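Local atomic coordinates of carbohydrate binding module family 33 and 10 domain protein (Teredinibacter turnerae, PDB entry 6RW7), a protein that is a copper-dependent lytic polysaccharide monooxygenase of family AA10, its catalytic domain represented here, and probably binds and oxidatively cleaves cellulose. Residues 50-55 against 69-75. Residue numbers count along the deposited sequence, not the author numbering.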
ATOM      1  N   SER A  50       4.246   1.798  -9.662  1.00 11.24           N
ATOM      2  CA  SER A  50       5.655   1.349  -9.780  1.00 10.73           C
ATOM      3  C   SER A  50       6.420   1.530  -8.477  1.00 10.78           C
ATOM      4  O   SER A  50       7.601   1.871  -8.555  1.00  9.78           O
ATOM      5  CB  SER A  50       6.322   2.072 -10.908  1.00 11.27           C
ATOM      6  OG  SER A  50       5.540   1.971 -12.088  1.00 12.70           O
ATOM      7  N   VAL A  51       5.784   1.306  -7.327  1.00 10.14           N
ATOM      8  CA  VAL A  51       6.550   1.282  -6.053  1.00 10.00           C
ATOM      9  C   VAL A  51       7.062  -0.151  -5.918  1.00  9.91           C
ATOM     10  O   VAL A  51       6.259  -1.039  -5.582  1.00  9.63           O
ATOM     11  CB  VAL A  51       5.734   1.734  -4.833  1.00  9.97           C
ATOM     12  CG1 VAL A  51       6.671   1.854  -3.653  1.00 10.56           C
ATOM     13  CG2 VAL A  51       5.018   3.057  -5.069  1.00  9.92           C
ATOM     14  N   VAL A  52       8.333  -0.382  -6.253  1.00  9.22           N
ATOM     15  CA  VAL A  52       8.818  -1.734  -6.635  1.00  9.83           C
ATOM     16  C   VAL A  52      10.212  -2.028  -6.092  1.00 10.33           C
ATOM     17  O   VAL A  52      11.055  -1.108  -5.994  1.00 11.13           O
ATOM     18  CB  VAL A  52       8.761  -1.929  -8.169  1.00 10.31           C
ATOM     19  CG1 VAL A  52       9.713  -1.004  -8.907  1.00 10.39           C
ATOM     20  CG2 VAL A  52       8.970  -3.379  -8.581  1.00 10.29           C
ATOM     21  N   ALA A  53      10.417  -3.306  -5.789  1.00 10.20           N
ATOM     22  CA  ALA A  53      11.735  -3.862  -5.449  1.00 10.22           C
ATOM     23  C   ALA A  53      11.810  -5.287  -5.973  1.00  9.92           C
ATOM     24  O   ALA A  53      10.803  -5.811  -6.472  1.00 10.38           O
ATOM     25  CB  ALA A  53      11.945  -3.800  -3.955  1.00 10.13           C
ATOM     26  N   HIS A  54      12.967  -5.926  -5.811  1.00 10.46           N
ATOM     27  CA  HIS A  54      13.163  -7.331  -6.197  1.00 10.38           C
ATOM     28  C   HIS A  54      13.783  -8.057  -5.013  1.00 11.02           C
ATOM     29  O   HIS A  54      14.980  -8.290  -5.027  1.00 11.96           O
ATOM     30  CB  HIS A  54      14.017  -7.436  -7.462  1.00 10.15           C
ATOM     31  CG  HIS A  54      13.332  -6.859  -8.642  1.00 10.69           C
ATOM     32  ND1 HIS A  54      13.421  -5.524  -8.956  1.00 11.57           N
ATOM     33  CD2 HIS A  54      12.522  -7.426  -9.557  1.00 11.60           C
ATOM     34  CE1 HIS A  54      12.665  -5.278 -10.011  1.00 12.04           C
ATOM     35  NE2 HIS A  54      12.136  -6.443 -10.418  1.00 13.27           N
ATOM     36  N   HIS A  55      12.956  -8.375  -4.029  1.00 10.93           N
ATOM     37  CA  HIS A  55      13.379  -9.082  -2.800  1.00 10.67           C
ATOM     38  C   HIS A  55      12.134  -9.529  -2.051  1.00 10.80           C
ATOM     39  O   HIS A  55      11.018  -9.385  -2.598  1.00 11.04           O
ATOM     40  CB  HIS A  55      14.313  -8.206  -1.969  1.00 10.75           C
ATOM     41  CG  HIS A  55      13.738  -6.905  -1.540  1.00 10.48           C
ATOM     42  ND1 HIS A  55      12.474  -6.776  -0.939  1.00 10.62           N
ATOM     43  CD2 HIS A  55      14.256  -5.663  -1.610  1.00 10.50           C
ATOM     44  CE1 HIS A  55      12.283  -5.508  -0.658  1.00 10.32           C
ATOM     45  NE2 HIS A  55      13.344  -4.799  -1.063  1.00 11.01           N
ATOM     46  N   GLY A  69       7.542   3.699   0.452  1.00 10.43           N
ATOM     47  CA  GLY A  69       8.367   3.598  -0.766  1.00 10.17           C
ATOM     48  C   GLY A  69       9.297   2.402  -0.714  1.00 10.75           C
ATOM     49  O   GLY A  69       9.871   2.038  -1.749  1.00 10.61           O
ATOM     50  N   PHE A  70       9.524   1.869   0.492  1.00 10.00           N
ATOM     51  CA  PHE A  70      10.419   0.721   0.800  1.00 10.46           C
ATOM     52  C   PHE A  70      11.805   0.881   0.144  1.00 10.55           C
ATOM     53  O   PHE A  70      12.403  -0.141  -0.251  1.00 11.17           O
ATOM     54  CB  PHE A  70       9.742  -0.597   0.425  1.00 10.68           C
ATOM     55  CG  PHE A  70      10.127  -1.690   1.379  1.00 10.42           C
ATOM     56  CD1 PHE A  70       9.578  -1.752   2.653  1.00 10.69           C
ATOM     57  CD2 PHE A  70      11.097  -2.613   1.035  1.00 10.52           C
ATOM     58  CE1 PHE A  70       9.966  -2.732   3.546  1.00 11.01           C
ATOM     59  CE2 PHE A  70      11.482  -3.591   1.937  1.00 10.18           C
ATOM     60  CZ  PHE A  70      10.908  -3.660   3.183  1.00 11.03           C
ATOM     61  N   ASP A  71      12.316   2.102   0.070  1.00 11.46           N
ATOM     62  CA  ASP A  71      13.652   2.405  -0.514  1.00 12.07           C
ATOM     63  C   ASP A  71      13.744   1.791  -1.914  1.00 11.77           C
ATOM     64  O   ASP A  71      14.868   1.344  -2.319  1.00 12.46           O
ATOM     65  CB  ASP A  71      14.784   1.874   0.365  1.00 12.40           C
ATOM     66  CG  ASP A  71      14.870   2.513   1.744  1.00 14.36           C
ATOM     67  OD1 ASP A  71      13.960   3.282   2.103  1.00 13.74           O
ATOM     68  OD2 ASP A  71      15.893   2.241   2.455  1.00 15.42           O
ATOM     69  N   GLY A  72      12.623   1.819  -2.642  1.00 11.94           N
ATOM     70  CA  GLY A  72      12.441   1.077  -3.901  1.00 11.34           C
ATOM     71  C   GLY A  72      13.148   1.714  -5.099  1.00 11.39           C
ATOM     72  O   GLY A  72      13.887   2.725  -4.969  1.00 12.05           O
ATOM     73  N   GLU A  73      12.898   1.142  -6.268  1.00 10.72           N
ATOM     74  CA  GLU A  73      13.783   1.313  -7.437  1.00 10.74           C
ATOM     75  C   GLU A  73      13.380   2.503  -8.297  1.00 11.18           C
ATOM     76  O   GLU A  73      14.265   3.052  -8.961  1.00 11.80           O
ATOM     77  CB  GLU A  73      13.749   0.048  -8.284  1.00 11.24           C
ATOM     78  CG  GLU A  73      14.286  -1.149  -7.534  1.00 12.45           C
ATOM     79  CD  GLU A  73      14.488  -2.414  -8.341  1.00 14.18           C
ATOM     80  OE1 GLU A  73      14.444  -2.326  -9.582  1.00 17.14           O
ATOM     81  OE2 GLU A  73      14.687  -3.482  -7.743  1.00 13.58           O
ATOM     82  N   THR A  74      12.103   2.836  -8.396  1.00 11.34           N
ATOM     83  CA  THR A  74      11.685   3.915  -9.345  1.00 10.82           C
ATOM     84  C   THR A  74      12.195   5.274  -8.858  1.00 11.60           C
ATOM     85  O   THR A  74      12.712   6.079  -9.685  1.00 12.56           O
ATOM     86  CB  THR A  74      10.163   3.898  -9.549  1.00 10.96           C
ATOM     87  OG1 THR A  74       9.830   2.549  -9.899  1.00 11.06           O
ATOM     88  CG2 THR A  74       9.691   4.912 -10.572  1.00 11.73           C
ATOM     89  N   TRP A  75      12.003   5.548  -7.571  1.00 11.22           N
ATOM     90  CA  TRP A  75      12.479   6.761  -6.879  1.00 11.47           C
ATOM     91  C   TRP A  75      12.644   6.419  -5.403  1.00 12.47           C
ATOM     92  O   TRP A  75      11.908   5.571  -4.891  1.00 12.19           O
ATOM     93  CB  TRP A  75      11.564   7.977  -7.084  1.00 11.34           C
ATOM     94  CG  TRP A  75      10.278   7.787  -7.828  1.00 11.19           C
ATOM     95  CD1 TRP A  75       9.898   8.437  -8.967  1.00 10.82           C
ATOM     96  CD2 TRP A  75       9.178   6.946  -7.459  1.00 10.40           C
ATOM     97  NE1 TRP A  75       8.629   8.082  -9.323  1.00 11.01           N
ATOM     98  CE2 TRP A  75       8.166   7.152  -8.429  1.00 10.71           C
ATOM     99  CE3 TRP A  75       8.968   6.022  -6.429  1.00 10.89           C
ATOM    100  CZ2 TRP A  75       6.953   6.481  -8.366  1.00 10.58           C
ATOM    101  CZ3 TRP A  75       7.770   5.345  -6.387  1.00 10.83           C
ATOM    102  CH2 TRP A  75       6.778   5.572  -7.344  1.00 10.94           C
TER
HETATM  103  O   HOH W   1       9.869   2.175  -6.588  1.00 10.99           O
HETATM  104  O   HOH W   2      15.418  -4.281  -5.307  1.00 13.08           O
HETATM  105  O   HOH W   3      14.054  -2.028  -1.184  1.00 13.43           O
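Three direct hydrogen bonds join 50-55 to 69-75. The backbone of strand 52-54 supplies one: E73 N donates to V52 O at 2.9 Å. G72, just before it, brings its CA to 3.3 Å from the same V52 O, and a side chain on G72 would run into that oxygen. T74 OG1 donates to S50 O (2.7 Å). At the exposed end, H54 ND1 donates a hydrogen bond to E73 OE2 at 2.7 Å, almost in line, while NE2 on the far side of the ring bonds E193. Within the loop, G72 N bonds back to G69 O, closing a type I′ β-turn with F70 and D71 at its corners.

Three waters fill gaps between loop and strand. Water 1 donates to S50 O and accepts from V52 N and T74 N; water 2 ties H54 N to E73 OE2, the oxygen that accepts directly from the ring; water 3 joins H55 NE2 to F70 O, with H55 ND1 held by G57.

Side-chain packing adds V51 on W75, CG2 meeting the ring edge 3.8 Å from CZ3, and the rim-to-rim pair H55-F70, H55 CE1 to F70 CE2 at 3.3 Å with planes at 57°. F70 also stacks on F196.

Strand 52-54 also pairs with strand 193-202, so loop 69-75 covers the border of the β-sandwich core typical of LPMOs. S50 touches H1, which with H107 holds copper(I), about 7 Å from the V52 side chain. The E73-H54-E193 chain ends at E193, seen to bind Cu(+) in a structure of this protein but with no copper bound to it in this chain.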